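Local structure of putative citrate lyase, alfa subunit (Streptococcus mutans, 2HJ0) at residues Y247-A261 and G281-E293. The protein is a putative citrate lyase alpha subunit of the CitF family, whose chain is built around two large mixed beta-sheets flanked by helices and pairs with a second chain. Numbering follows the deposited sequence.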
loop_
_atom_site.group_PDB
_atom_site.type_symbol
_atom_site.label_atom_id
_atom_site.label_comp_id
_atom_site.label_asym_id
_atom_site.label_seq_id
_atom_site.Cartn_x
_atom_site.Cartn_y
_atom_site.Cartn_z
ATOM N N TYR A 247 -10.279 -9.150 -32.056
ATOM C CA TYR A 247 -11.686 -9.477 -31.906
ATOM C C TYR A 247 -12.070 -10.743 -32.659
ATOM O O TYR A 247 -11.278 -11.299 -33.412
ATOM C CB TYR A 247 -12.551 -8.333 -32.416
ATOM C CG TYR A 247 -12.392 -7.037 -31.667
ATOM C CD1 TYR A 247 -12.705 -6.945 -30.310
ATOM C CD2 TYR A 247 -11.959 -5.891 -32.324
ATOM C CE1 TYR A 247 -12.592 -5.737 -29.628
ATOM C CE2 TYR A 247 -11.842 -4.684 -31.656
ATOM C CZ TYR A 247 -12.160 -4.610 -30.310
ATOM O OH TYR A 247 -12.048 -3.401 -29.665
ATOM N N THR A 248 -13.304 -11.183 -32.463
ATOM C CA THR A 248 -13.792 -12.384 -33.119
ATOM C C THR A 248 -14.228 -12.125 -34.560
ATOM O O THR A 248 -14.362 -10.981 -34.989
ATOM C CB THR A 248 -14.967 -12.980 -32.329
ATOM O OG1 THR A 248 -15.441 -14.162 -32.983
ATOM C CG2 THR A 248 -16.097 -11.971 -32.217
ATOM N N LYS A 249 -14.452 -13.204 -35.299
ATOM C CA LYS A 249 -14.871 -13.133 -36.693
ATOM C C LYS A 249 -16.209 -13.838 -36.831
ATOM O O LYS A 249 -16.914 -13.662 -37.820
ATOM C CB LYS A 249 -13.836 -13.829 -37.570
ATOM C CG LYS A 249 -12.416 -13.373 -37.303
ATOM C CD LYS A 249 -12.134 -12.025 -37.947
ATOM C CE LYS A 249 -11.530 -12.218 -39.316
ATOM N NZ LYS A 249 -10.263 -12.998 -39.211
ATOM N N ASN A 250 -16.546 -14.644 -35.827
ATOM C CA ASN A 250 -17.801 -15.389 -35.817
ATOM C C ASN A 250 -18.997 -14.456 -35.875
ATOM O O ASN A 250 -19.300 -13.755 -34.908
ATOM C CB ASN A 250 -17.918 -16.238 -34.562
ATOM C CG ASN A 250 -19.216 -17.004 -34.521
ATOM O OD1 ASN A 250 -19.447 -17.884 -35.347
ATOM N ND2 ASN A 250 -20.086 -16.663 -33.573
ATOM N N PRO A 251 -19.720 -14.465 -37.002
ATOM C CA PRO A 251 -20.893 -13.602 -37.184
ATOM C C PRO A 251 -21.920 -13.674 -36.060
ATOM O O PRO A 251 -22.470 -12.651 -35.651
ATOM C CB PRO A 251 -21.457 -14.064 -38.520
ATOM C CG PRO A 251 -21.097 -15.523 -38.536
ATOM C CD PRO A 251 -19.673 -15.512 -38.035
ATOM N N LYS A 252 -22.180 -14.874 -35.553
ATOM C CA LYS A 252 -23.147 -15.019 -34.479
ATOM C C LYS A 252 -22.666 -14.226 -33.266
ATOM O O LYS A 252 -23.423 -13.458 -32.667
ATOM C CB LYS A 252 -23.340 -16.498 -34.136
ATOM C CG LYS A 252 -24.280 -16.777 -32.973
ATOM C CD LYS A 252 -24.473 -18.274 -32.768
ATOM C CE LYS A 252 -25.729 -18.777 -33.465
ATOM N NZ LYS A 252 -25.807 -18.441 -34.921
ATOM N N GLU A 253 -21.399 -14.389 -32.908
ATOM C CA GLU A 253 -20.865 -13.663 -31.769
ATOM C C GLU A 253 -20.909 -12.155 -32.002
ATOM O O GLU A 253 -21.326 -11.400 -31.119
ATOM C CB GLU A 253 -19.439 -14.130 -31.468
ATOM C CG GLU A 253 -19.399 -15.458 -30.722
ATOM C CD GLU A 253 -17.997 -16.028 -30.588
ATOM O OE1 GLU A 253 -17.823 -17.030 -29.852
ATOM O OE2 GLU A 253 -17.073 -15.476 -31.228
ATOM N N LEU A 254 -20.499 -11.717 -33.192
ATOM C CA LEU A 254 -20.509 -10.289 -33.524
ATOM C C LEU A 254 -21.905 -9.668 -33.406
ATOM O O LEU A 254 -22.050 -8.491 -33.059
ATOM C CB LEU A 254 -19.965 -10.052 -34.939
ATOM C CG LEU A 254 -18.454 -10.061 -35.099
ATOM C CD1 LEU A 254 -18.094 -9.915 -36.553
ATOM C CD2 LEU A 254 -17.867 -8.935 -34.276
ATOM N N LEU A 255 -22.930 -10.454 -33.702
ATOM C CA LEU A 255 -24.291 -9.965 -33.601
ATOM C C LEU A 255 -24.610 -9.791 -32.126
ATOM O O LEU A 255 -25.198 -8.791 -31.716
ATOM C CB LEU A 255 -25.260 -10.972 -34.209
ATOM C CG LEU A 255 -26.728 -10.556 -34.323
ATOM C CD1 LEU A 255 -26.894 -9.681 -35.537
ATOM C CD2 LEU A 255 -27.600 -11.788 -34.456
ATOM N N ILE A 256 -24.213 -10.776 -31.329
ATOM C CA ILE A 256 -24.460 -10.724 -29.900
ATOM C C ILE A 256 -23.736 -9.510 -29.337
ATOM O O ILE A 256 -24.308 -8.745 -28.559
ATOM C CB ILE A 256 -23.985 -12.028 -29.189
ATOM C CG1 ILE A 256 -24.810 -13.216 -29.700
ATOM C CG2 ILE A 256 -24.161 -11.905 -27.681
ATOM C CD1 ILE A 256 -24.397 -14.547 -29.163
ATOM N N ALA A 257 -22.488 -9.321 -29.744
ATOM C CA ALA A 257 -21.717 -8.175 -29.282
ATOM C C ALA A 257 -22.442 -6.892 -29.635
ATOM O O ALA A 257 -22.619 -6.027 -28.782
ATOM C CB ALA A 257 -20.339 -8.176 -29.922
ATOM N N GLU A 258 -22.866 -6.777 -30.892
ATOM C CA GLU A 258 -23.554 -5.572 -31.339
ATOM C C GLU A 258 -24.831 -5.297 -30.562
ATOM O O GLU A 258 -25.090 -4.152 -30.191
ATOM C CB GLU A 258 -23.850 -5.627 -32.840
ATOM C CG GLU A 258 -24.620 -4.409 -33.325
ATOM C CD GLU A 258 -24.398 -4.072 -34.796
ATOM O OE1 GLU A 258 -24.509 -4.994 -35.650
ATOM O OE2 GLU A 258 -24.128 -2.873 -35.096
ATOM N N TYR A 259 -25.629 -6.335 -30.318
ATOM C CA TYR A 259 -26.855 -6.153 -29.554
ATOM C C TYR A 259 -26.472 -5.665 -28.153
ATOM O O TYR A 259 -27.119 -4.774 -27.596
ATOM C CB TYR A 259 -27.652 -7.464 -29.449
ATOM C CG TYR A 259 -28.543 -7.802 -30.641
ATOM C CD1 TYR A 259 -29.110 -6.800 -31.435
ATOM C CD2 TYR A 259 -28.868 -9.132 -30.938
ATOM C CE1 TYR A 259 -29.976 -7.117 -32.490
ATOM C CE2 TYR A 259 -29.731 -9.456 -31.984
ATOM C CZ TYR A 259 -30.279 -8.452 -32.754
ATOM O OH TYR A 259 -31.117 -8.794 -33.800
ATOM N N ALA A 260 -25.409 -6.239 -27.593
ATOM C CA ALA A 260 -24.946 -5.847 -26.268
ATOM C C ALA A 260 -24.588 -4.361 -26.218
ATOM O O ALA A 260 -24.982 -3.646 -25.293
ATOM C CB ALA A 260 -23.747 -6.691 -25.866
ATOM N N ALA A 261 -23.840 -3.896 -27.212
ATOM C CA ALA A 261 -23.450 -2.490 -27.261
ATOM C C ALA A 261 -24.658 -1.559 -27.376
ATOM O O ALA A 261 -24.661 -0.474 -26.788
ATOM C CB ALA A 261 -22.497 -2.251 -28.414
ATOM N N GLY A 281 -12.509 -11.779 -24.234
ATOM C CA GLY A 281 -12.546 -12.609 -25.424
ATOM C C GLY A 281 -13.978 -12.859 -25.858
ATOM O O GLY A 281 -14.916 -12.475 -25.160
ATOM N N GLY A 282 -14.163 -13.497 -27.009
ATOM C CA GLY A 282 -15.511 -13.764 -27.471
ATOM C C GLY A 282 -16.333 -12.517 -27.730
ATOM O O GLY A 282 -15.792 -11.446 -28.008
ATOM N N ALA A 283 -17.649 -12.655 -27.640
ATOM C CA ALA A 283 -18.552 -11.538 -27.878
ATOM C C ALA A 283 -18.429 -10.485 -26.784
ATOM O O ALA A 283 -18.526 -9.290 -27.054
ATOM C CB ALA A 283 -19.993 -12.043 -27.960
ATOM N N SER A 284 -18.230 -10.933 -25.549
ATOM C CA SER A 284 -18.093 -10.015 -24.423
ATOM C C SER A 284 -16.964 -9.014 -24.665
ATOM O O SER A 284 -17.007 -7.887 -24.165
ATOM C CB SER A 284 -17.812 -10.783 -23.134
ATOM O OG SER A 284 -16.527 -11.368 -23.194
ATOM N N LEU A 285 -15.949 -9.420 -25.419
ATOM C CA LEU A 285 -14.844 -8.520 -25.718
ATOM C C LEU A 285 -15.175 -7.652 -26.918
ATOM O O LEU A 285 -14.998 -6.448 -26.878
ATOM C CB LEU A 285 -13.567 -9.315 -26.000
ATOM C CG LEU A 285 -12.373 -8.606 -26.655
ATOM C CD1 LEU A 285 -11.910 -7.402 -25.860
ATOM C CD2 LEU A 285 -11.261 -9.612 -26.774
ATOM N N ALA A 286 -15.668 -8.282 -27.977
ATOM C CA ALA A 286 -16.005 -7.582 -29.205
ATOM C C ALA A 286 -16.949 -6.410 -28.995
ATOM O O ALA A 286 -16.918 -5.436 -29.743
ATOM C CB ALA A 286 -16.610 -8.554 -30.198
ATOM N N VAL A 287 -17.797 -6.505 -27.985
ATOM C CA VAL A 287 -18.744 -5.442 -27.715
ATOM C C VAL A 287 -18.057 -4.076 -27.717
ATOM O O VAL A 287 -18.674 -3.082 -28.085
ATOM C CB VAL A 287 -19.459 -5.683 -26.361
ATOM C CG1 VAL A 287 -18.464 -5.556 -25.223
ATOM C CG2 VAL A 287 -20.600 -4.711 -26.187
ATOM N N THR A 288 -16.782 -4.024 -27.332
ATOM C CA THR A 288 -16.067 -2.746 -27.299
ATOM C C THR A 288 -15.918 -2.102 -28.684
ATOM O O THR A 288 -15.857 -0.880 -28.799
ATOM C CB THR A 288 -14.650 -2.868 -26.672
ATOM O OG1 THR A 288 -13.797 -3.604 -27.549
ATOM C CG2 THR A 288 -14.702 -3.557 -25.351
ATOM N N ARG A 289 -15.851 -2.918 -29.730
ATOM C CA ARG A 289 -15.720 -2.394 -31.087
ATOM C C ARG A 289 -16.923 -1.539 -31.440
ATOM O O ARG A 289 -16.776 -0.379 -31.835
ATOM C CB ARG A 289 -15.605 -3.530 -32.111
ATOM C CG ARG A 289 -15.787 -3.075 -33.549
ATOM C CD ARG A 289 -16.013 -4.235 -34.505
ATOM N NE ARG A 289 -14.805 -5.018 -34.747
ATOM C CZ ARG A 289 -14.798 -6.178 -35.397
ATOM N NH1 ARG A 289 -15.938 -6.677 -35.856
ATOM N NH2 ARG A 289 -13.658 -6.837 -35.589
ATOM N N PHE A 290 -18.115 -2.109 -31.295
ATOM C CA PHE A 290 -19.347 -1.389 -31.614
ATOM C C PHE A 290 -19.554 -0.227 -30.666
ATOM O O PHE A 290 -20.053 0.827 -31.055
ATOM C CB PHE A 290 -20.551 -2.337 -31.556
ATOM C CG PHE A 290 -20.411 -3.526 -32.454
ATOM C CD1 PHE A 290 -19.655 -4.621 -32.058
ATOM C CD2 PHE A 290 -20.970 -3.521 -33.727
ATOM C CE1 PHE A 290 -19.454 -5.692 -32.918
ATOM C CE2 PHE A 290 -20.775 -4.586 -34.598
ATOM C CZ PHE A 290 -20.014 -5.673 -34.194
HETATM N N MSE A 291 -19.153 -0.425 -29.419
HETATM C CA MSE A 291 -19.294 0.603 -28.407
HETATM C C MSE A 291 -18.470 1.835 -28.801
HETATM O O MSE A 291 -18.975 2.964 -28.777
HETATM C CB MSE A 291 -18.826 0.057 -27.060
HETATM C CG MSE A 291 -19.689 0.465 -25.885
HETATM SE SE MSE A 291 -18.887 -0.085 -24.225
HETATM C CE MSE A 291 -18.999 -2.005 -24.472
ATOM N N ARG A 292 -17.206 1.600 -29.164
ATOM C CA ARG A 292 -16.286 2.658 -29.584
ATOM C C ARG A 292 -16.916 3.493 -30.707
ATOM O O ARG A 292 -16.961 4.721 -30.631
ATOM C CB ARG A 292 -14.953 2.055 -30.073
ATOM C CG ARG A 292 -13.868 3.091 -30.384
ATOM C CD ARG A 292 -12.553 2.456 -30.816
ATOM N NE ARG A 292 -12.531 2.180 -32.247
ATOM C CZ ARG A 292 -12.089 3.026 -33.173
ATOM N NH1 ARG A 292 -11.613 4.214 -32.824
ATOM N NH2 ARG A 292 -12.152 2.693 -34.460
ATOM N N GLU A 293 -17.396 2.809 -31.741
ATOM C CA GLU A 293 -18.034 3.443 -32.881
ATOM C C GLU A 293 -19.125 4.404 -32.412
ATOM O O GLU A 293 -19.172 5.554 -32.832
ATOM C CB GLU A 293 -18.638 2.370 -33.789
ATOM C CG GLU A 293 -19.084 2.860 -35.159
ATOM C CD GLU A 293 -19.913 1.822 -35.912
ATOM O OE1 GLU A 293 -19.424 0.681 -36.088
ATOM O OE2 GLU A 293 -21.051 2.151 -36.332
#
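Ala257 presses its methyl into the hollow formed by Ala283, Ala286, Val287 and Phe290, with CB 3.8 Å from Ala286 CB. Phe290 answers as the reciprocal knob, lodged among Leu254, Ala257, Glu258 and Ala261. One face of its ring takes Glu258 CB in a CH-pi contact, 3.8 Å from the ring centroid, while Arg289 CD lies over the opposite face. Leu254 CD2 meets the ring edge in its plane, 3.9 Å from Phe290 CE1. Glu258 reaches across this ring because its CG stands anti to the backbone N (chi1 178°), and its carboxylate is tilted against the ring. Farther along, Ala261 CB rests 3.7 Å from Phe290 CB, and Val287 CG2 wedges between Ala260 and Ala261. With small residues at the crossing, the helix axes come within 7.8 Å at a crossing angle of -57°.

Ahead of helix 251-261, Tyr247 lies across the second helix. Tyr247 OH shares a 2.8 Å hydrogen bond with Thr288 OG1 near the ring plane. Arg289 CB lies over one face, toward its rim, in a CH-pi contact 4.2 Å from the Tyr247 ring centroid. Arg289 bends at chi3, bringing its guanidinium beside Tyr247 and Leu254, turned 79° from the tyrosine ring.

Behind these contacts, Thr248 OG1 organises the helix start: it accepts from Asn250 N in an ST turn and donates to Glu253 OE2, tying the approach loop to the first turn, where Asn250 holds the N-cap position.

Both helices pack on the nine-stranded mixed sheet; helix 282-297 links the adjacent parallel strands 275-277 and 302-305 as a beta-alpha-beta crossover, with helix 251-265 beside it. Ile256, Ala260 and Ala283 settle on Ile413 of strand 409-413, Ile256 touches Val442 of strand 440-442, and helix 311-318 meets Tyr247 and Thr288 through Ala312.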